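Long-range contact in viral CASP8 and FADD-like apoptosis regulator (Molluscum contagiosum virus subtype 1, PDB 2BBR), which interferes with caspase-8 recruitment and activation at the death-inducing signaling complex, thereby inhibiting death-receptor apoptosis, and suppresses host NF-kappa-B activation: residues A[54-66]-A[84-98]. Sequence-based numbering, arbitrary orientation.
Sequences KLTLAALVEMLYV and AEQLLGTSFLTRYRK. With AZI (azide ion), chain B.
Helix 57-66 lies against the chain that leaves helix 81-85, makes a type II turn from L87 to T90 and enters helix 95-104, with the CA atoms of A59 and S91 5.1 Å apart. Two death effector domains stand in tandem here, and this contact joins helix 57-66 of the first to the end of helix 81-85, the turn after it and the start of helix 95-104. At its centre is the buried carboxylate of E62. G89 N, inside the turn, donates to OE2 of E62 at 2.8 Å, nearly straight (171°) but from well above the carboxylate plane. K98 NZ reaches the same oxygen on its syn side, close to the plane, in a salt bridge; a bend at chi3 (-75°) turns the lysine chain back toward it, and the C-terminal carboxylate of H195, from the tag, is a second partner. S91 OG donates a hydrogen bond to E62 OE1 at 2.6 Å on the anti side and accepts from L93 N, an ST turn. Three donors thus fix the carboxylate's rotation and probably stabilise its charge. Apolar contacts lie on either side along the helix. Toward its start, the CD1 atoms of L57 and L87 meet at 3.3 Å, tighter than usual for carbons. One residue past E62, M63 CE comes to the edge of the F92 ring. Toward the helix end, L88 CD1 sits over one face of Y65, 4.1 Å from the ring centroid. An azide, probably from the crystallisation liquor, lies beside L88 and accepts from R95 NH1. Beyond the ring, Y65 OH donates to E85 OE2 at 2.5 Å, using the anti lone pair of an oxygen also salt-bridged to K81.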
loop_
_atom_site.group_PDB
_atom_site.type_symbol
_atom_site.label_atom_id
_atom_site.label_comp_id
_atom_site.label_asym_id
_atom_site.label_seq_id
_atom_site.Cartn_x
_atom_site.Cartn_y
_atom_site.Cartn_z
ATOM N N LYS A 54 -14.943 4.478 -6.591
ATOM C CA LYS A 54 -13.610 3.930 -6.797
ATOM C C LYS A 54 -13.552 2.541 -6.179
ATOM O O LYS A 54 -12.583 1.806 -6.371
ATOM C CB LYS A 54 -12.549 4.820 -6.145
ATOM C CG LYS A 54 -12.367 6.170 -6.811
ATOM C CD LYS A 54 -11.308 6.995 -6.094
ATOM C CE LYS A 54 -11.127 8.356 -6.748
ATOM N NZ LYS A 54 -10.116 9.179 -6.031
ATOM N N LEU A 55 -14.600 2.185 -5.441
ATOM C CA LEU A 55 -14.676 0.889 -4.776
ATOM C C LEU A 55 -15.286 -0.139 -5.720
ATOM O O LEU A 55 -16.421 -0.581 -5.540
ATOM C CB LEU A 55 -15.515 1.017 -3.500
ATOM C CG LEU A 55 -15.415 -0.078 -2.437
ATOM C CD1 LEU A 55 -13.963 -0.300 -2.051
ATOM C CD2 LEU A 55 -16.225 0.339 -1.223
ATOM N N THR A 56 -14.509 -0.511 -6.730
ATOM C CA THR A 56 -14.934 -1.467 -7.740
ATOM C C THR A 56 -14.510 -2.890 -7.403
ATOM O O THR A 56 -13.770 -3.126 -6.448
ATOM C CB THR A 56 -14.315 -1.119 -9.095
ATOM O OG1 THR A 56 -12.887 -1.187 -8.985
ATOM C CG2 THR A 56 -14.723 0.282 -9.524
ATOM N N LEU A 57 -14.994 -3.836 -8.198
ATOM C CA LEU A 57 -14.641 -5.236 -8.023
ATOM C C LEU A 57 -13.120 -5.347 -8.126
ATOM O O LEU A 57 -12.473 -5.990 -7.299
ATOM C CB LEU A 57 -15.314 -6.075 -9.115
ATOM C CG LEU A 57 -14.978 -7.564 -9.276
ATOM C CD1 LEU A 57 -13.617 -7.739 -9.917
ATOM C CD2 LEU A 57 -15.032 -8.239 -7.930
ATOM N N ALA A 58 -12.558 -4.700 -9.140
ATOM C CA ALA A 58 -11.118 -4.719 -9.354
ATOM C C ALA A 58 -10.350 -4.191 -8.146
ATOM O O ALA A 58 -9.357 -4.782 -7.734
ATOM C CB ALA A 58 -10.763 -3.909 -10.595
ATOM N N ALA A 59 -10.802 -3.074 -7.582
ATOM C CA ALA A 59 -10.126 -2.498 -6.426
ATOM C C ALA A 59 -10.088 -3.467 -5.250
ATOM O O ALA A 59 -9.041 -3.663 -4.631
ATOM C CB ALA A 59 -10.810 -1.201 -6.009
ATOM N N LEU A 60 -11.230 -4.072 -4.943
ATOM C CA LEU A 60 -11.302 -5.017 -3.835
ATOM C C LEU A 60 -10.433 -6.241 -4.092
ATOM O O LEU A 60 -9.755 -6.729 -3.189
ATOM C CB LEU A 60 -12.753 -5.450 -3.589
ATOM C CG LEU A 60 -13.663 -4.467 -2.845
ATOM C CD1 LEU A 60 -13.121 -4.225 -1.445
ATOM C CD2 LEU A 60 -13.758 -3.164 -3.613
ATOM N N VAL A 61 -10.460 -6.739 -5.322
ATOM C CA VAL A 61 -9.655 -7.899 -5.673
ATOM C C VAL A 61 -8.171 -7.571 -5.499
ATOM O O VAL A 61 -7.412 -8.374 -4.954
ATOM C CB VAL A 61 -9.964 -8.346 -7.120
ATOM C CG1 VAL A 61 -8.905 -9.311 -7.622
ATOM C CG2 VAL A 61 -11.331 -9.017 -7.159
ATOM N N GLU A 62 -7.758 -6.383 -5.933
ATOM C CA GLU A 62 -6.358 -5.988 -5.783
ATOM C C GLU A 62 -5.989 -5.880 -4.310
ATOM O O GLU A 62 -4.912 -6.310 -3.898
ATOM C CB GLU A 62 -6.085 -4.651 -6.468
ATOM C CG GLU A 62 -6.067 -4.723 -7.973
ATOM C CD GLU A 62 -5.334 -3.549 -8.583
ATOM O OE1 GLU A 62 -5.993 -2.556 -8.959
ATOM O OE2 GLU A 62 -4.093 -3.621 -8.670
ATOM N N MET A 63 -6.875 -5.289 -3.514
ATOM C CA MET A 63 -6.609 -5.164 -2.088
ATOM C C MET A 63 -6.376 -6.530 -1.463
ATOM O O MET A 63 -5.406 -6.729 -0.734
ATOM C CB MET A 63 -7.774 -4.485 -1.377
ATOM C CG MET A 63 -7.934 -3.022 -1.709
ATOM S SD MET A 63 -9.351 -2.326 -0.864
ATOM C CE MET A 63 -9.384 -0.681 -1.570
ATOM N N LEU A 64 -7.270 -7.473 -1.744
ATOM C CA LEU A 64 -7.128 -8.811 -1.177
ATOM C C LEU A 64 -5.861 -9.503 -1.672
ATOM O O LEU A 64 -5.201 -10.216 -0.917
ATOM C CB LEU A 64 -8.364 -9.660 -1.494
ATOM C CG LEU A 64 -9.668 -9.174 -0.846
ATOM C CD1 LEU A 64 -10.827 -10.042 -1.313
ATOM C CD2 LEU A 64 -9.537 -9.212 0.672
ATOM N N TYR A 65 -5.521 -9.297 -2.939
ATOM C CA TYR A 65 -4.316 -9.904 -3.486
ATOM C C TYR A 65 -3.077 -9.370 -2.767
ATOM O O TYR A 65 -2.202 -10.135 -2.359
ATOM C CB TYR A 65 -4.198 -9.603 -4.977
ATOM C CG TYR A 65 -2.996 -10.259 -5.616
ATOM C CD1 TYR A 65 -3.070 -11.560 -6.108
ATOM C CD2 TYR A 65 -1.769 -9.596 -5.687
ATOM C CE1 TYR A 65 -1.953 -12.187 -6.655
ATOM C CE2 TYR A 65 -0.647 -10.216 -6.231
ATOM C CZ TYR A 65 -0.750 -11.512 -6.712
ATOM O OH TYR A 65 0.359 -12.135 -7.244
ATOM N N VAL A 66 -3.008 -8.052 -2.611
ATOM C CA VAL A 66 -1.874 -7.435 -1.939
ATOM C C VAL A 66 -1.748 -7.945 -0.503
ATOM O O VAL A 66 -0.641 -8.096 0.009
ATOM C CB VAL A 66 -2.003 -5.890 -1.950
ATOM C CG1 VAL A 66 -0.912 -5.260 -1.094
ATOM C CG2 VAL A 66 -1.901 -5.376 -3.381
ATOM N N ALA A 84 -7.092 -13.300 -10.046
ATOM C CA ALA A 84 -6.924 -12.007 -9.399
ATOM C C ALA A 84 -5.800 -11.212 -10.060
ATOM O O ALA A 84 -5.895 -9.996 -10.210
ATOM C CB ALA A 84 -6.626 -12.205 -7.918
ATOM N N GLU A 85 -4.735 -11.899 -10.457
ATOM C CA GLU A 85 -3.613 -11.223 -11.097
ATOM C C GLU A 85 -4.023 -10.562 -12.411
ATOM O O GLU A 85 -3.394 -9.602 -12.853
ATOM C CB GLU A 85 -2.450 -12.207 -11.290
ATOM C CG GLU A 85 -1.877 -12.660 -9.950
ATOM C CD GLU A 85 -0.816 -13.740 -10.049
ATOM O OE1 GLU A 85 -0.858 -14.548 -10.995
ATOM O OE2 GLU A 85 0.045 -13.789 -9.150
ATOM N N GLN A 86 -5.096 -11.049 -13.023
ATOM C CA GLN A 86 -5.570 -10.456 -14.267
ATOM C C GLN A 86 -6.160 -9.067 -14.030
ATOM O O GLN A 86 -6.300 -8.284 -14.968
ATOM C CB GLN A 86 -6.619 -11.351 -14.929
ATOM C CG GLN A 86 -6.035 -12.577 -15.613
ATOM C CD GLN A 86 -5.045 -12.207 -16.703
ATOM O OE1 GLN A 86 -5.325 -11.346 -17.534
ATOM N NE2 GLN A 86 -3.886 -12.855 -16.706
ATOM N N LEU A 87 -6.490 -8.753 -12.778
ATOM C CA LEU A 87 -7.072 -7.452 -12.455
ATOM C C LEU A 87 -6.092 -6.452 -11.859
ATOM O O LEU A 87 -6.444 -5.290 -11.644
ATOM C CB LEU A 87 -8.260 -7.620 -11.502
ATOM C CG LEU A 87 -9.381 -8.544 -11.984
ATOM C CD1 LEU A 87 -10.581 -8.401 -11.062
ATOM C CD2 LEU A 87 -9.772 -8.203 -13.414
ATOM N N LEU A 88 -4.867 -6.886 -11.589
ATOM C CA LEU A 88 -3.880 -5.983 -11.013
ATOM C C LEU A 88 -3.603 -4.805 -11.945
ATOM O O LEU A 88 -3.437 -4.981 -13.156
ATOM C CB LEU A 88 -2.581 -6.735 -10.715
ATOM C CG LEU A 88 -2.665 -7.782 -9.598
ATOM C CD1 LEU A 88 -1.373 -8.579 -9.547
ATOM C CD2 LEU A 88 -2.920 -7.093 -8.262
ATOM N N GLY A 89 -3.566 -3.603 -11.376
ATOM C CA GLY A 89 -3.300 -2.409 -12.157
ATOM C C GLY A 89 -4.504 -1.836 -12.878
ATOM O O GLY A 89 -4.342 -0.983 -13.751
ATOM N N THR A 90 -5.707 -2.278 -12.522
ATOM C CA THR A 90 -6.907 -1.778 -13.191
ATOM C C THR A 90 -7.874 -1.002 -12.297
ATOM O O THR A 90 -9.055 -0.877 -12.619
ATOM C CB THR A 90 -7.697 -2.924 -13.877
ATOM O OG1 THR A 90 -8.266 -3.786 -12.884
ATOM C CG2 THR A 90 -6.784 -3.735 -14.789
ATOM N N SER A 91 -7.385 -0.482 -11.176
ATOM C CA SER A 91 -8.230 0.300 -10.275
ATOM C C SER A 91 -7.473 1.554 -9.860
ATOM O O SER A 91 -6.401 1.841 -10.394
ATOM C CB SER A 91 -8.611 -0.512 -9.033
ATOM O OG SER A 91 -7.526 -0.616 -8.125
ATOM N N PHE A 92 -8.017 2.298 -8.903
ATOM C CA PHE A 92 -7.371 3.525 -8.447
ATOM C C PHE A 92 -6.046 3.253 -7.734
ATOM O O PHE A 92 -5.187 4.128 -7.663
ATOM C CB PHE A 92 -8.301 4.290 -7.503
ATOM C CG PHE A 92 -8.332 3.737 -6.107
ATOM C CD1 PHE A 92 -7.458 4.211 -5.133
ATOM C CD2 PHE A 92 -9.216 2.717 -5.771
ATOM C CE1 PHE A 92 -7.462 3.678 -3.849
ATOM C CE2 PHE A 92 -9.228 2.176 -4.489
ATOM C CZ PHE A 92 -8.348 2.658 -3.525
ATOM N N LEU A 93 -5.882 2.046 -7.201
ATOM C CA LEU A 93 -4.658 1.712 -6.476
ATOM C C LEU A 93 -3.410 1.955 -7.310
ATOM O O LEU A 93 -3.363 1.636 -8.497
ATOM C CB LEU A 93 -4.705 0.259 -6.004
ATOM C CG LEU A 93 -5.814 -0.035 -4.984
ATOM C CD1 LEU A 93 -6.028 -1.532 -4.886
ATOM C CD2 LEU A 93 -5.465 0.562 -3.628
ATOM N N THR A 94 -2.390 2.520 -6.678
ATOM C CA THR A 94 -1.154 2.819 -7.384
ATOM C C THR A 94 -0.058 1.807 -7.100
ATOM O O THR A 94 -0.035 1.165 -6.046
ATOM C CB THR A 94 -0.628 4.218 -7.010
ATOM O OG1 THR A 94 -0.301 4.246 -5.614
ATOM C CG2 THR A 94 -1.678 5.282 -7.313
ATOM N N ARG A 95 0.849 1.662 -8.057
ATOM C CA ARG A 95 1.970 0.756 -7.894
ATOM C C ARG A 95 2.791 1.195 -6.679
ATOM O O ARG A 95 3.302 0.362 -5.934
ATOM C CB ARG A 95 2.827 0.754 -9.161
ATOM C CG ARG A 95 4.156 0.027 -9.041
ATOM C CD ARG A 95 4.027 -1.407 -8.564
ATOM N NE ARG A 95 5.331 -2.059 -8.626
ATOM C CZ ARG A 95 5.644 -3.186 -8.001
ATOM N NH1 ARG A 95 4.744 -3.807 -7.253
ATOM N NH2 ARG A 95 6.868 -3.685 -8.120
ATOM N N TYR A 96 2.899 2.505 -6.470
ATOM C CA TYR A 96 3.645 3.026 -5.329
ATOM C C TYR A 96 3.124 2.461 -4.008
ATOM O O TYR A 96 3.884 1.896 -3.221
ATOM C CB TYR A 96 3.568 4.559 -5.289
ATOM C CG TYR A 96 4.085 5.167 -4.004
ATOM C CD1 TYR A 96 5.421 5.033 -3.629
ATOM C CD2 TYR A 96 3.230 5.860 -3.153
ATOM C CE1 TYR A 96 5.893 5.571 -2.438
ATOM C CE2 TYR A 96 3.690 6.401 -1.956
ATOM C CZ TYR A 96 5.023 6.253 -1.606
ATOM O OH TYR A 96 5.487 6.785 -0.425
ATOM N N ARG A 97 1.827 2.604 -3.763
ATOM C CA ARG A 97 1.249 2.126 -2.512
ATOM C C ARG A 97 1.295 0.608 -2.384
ATOM O O ARG A 97 1.608 0.075 -1.318
ATOM C CB ARG A 97 -0.201 2.608 -2.378
ATOM C CG ARG A 97 -0.391 4.118 -2.388
ATOM C CD ARG A 97 -0.233 4.726 -1.012
ATOM N NE ARG A 97 -0.238 6.185 -1.072
ATOM C CZ ARG A 97 0.458 6.953 -0.246
ATOM N NH1 ARG A 97 1.195 6.389 0.701
ATOM N NH2 ARG A 97 0.454 8.271 -0.397
ATOM N N LYS A 98 0.965 -0.094 -3.460
ATOM C CA LYS A 98 0.982 -1.550 -3.415
ATOM C C LYS A 98 2.394 -2.074 -3.167
ATOM O O LYS A 98 2.591 -3.006 -2.382
ATOM C CB LYS A 98 0.404 -2.121 -4.711
ATOM C CG LYS A 98 -1.099 -1.885 -4.849
ATOM C CD LYS A 98 -1.661 -2.458 -6.141
ATOM C CE LYS A 98 -1.289 -1.609 -7.345
ATOM N NZ LYS A 98 -1.649 -2.292 -8.618
HETATM N N1 AZI B . 0.072 -4.997 -8.771
HETATM N N2 AZI B . 0.769 -4.345 -8.089
HETATM N N3 AZI B . 1.516 -3.734 -7.437
HETATM O O HOH W 1 -10.980 2.130 -8.620
HETATM O O HOH W 2 -11.621 -0.505 -11.275
HETATM O O HOH W 3 -4.456 -0.618 -9.928
#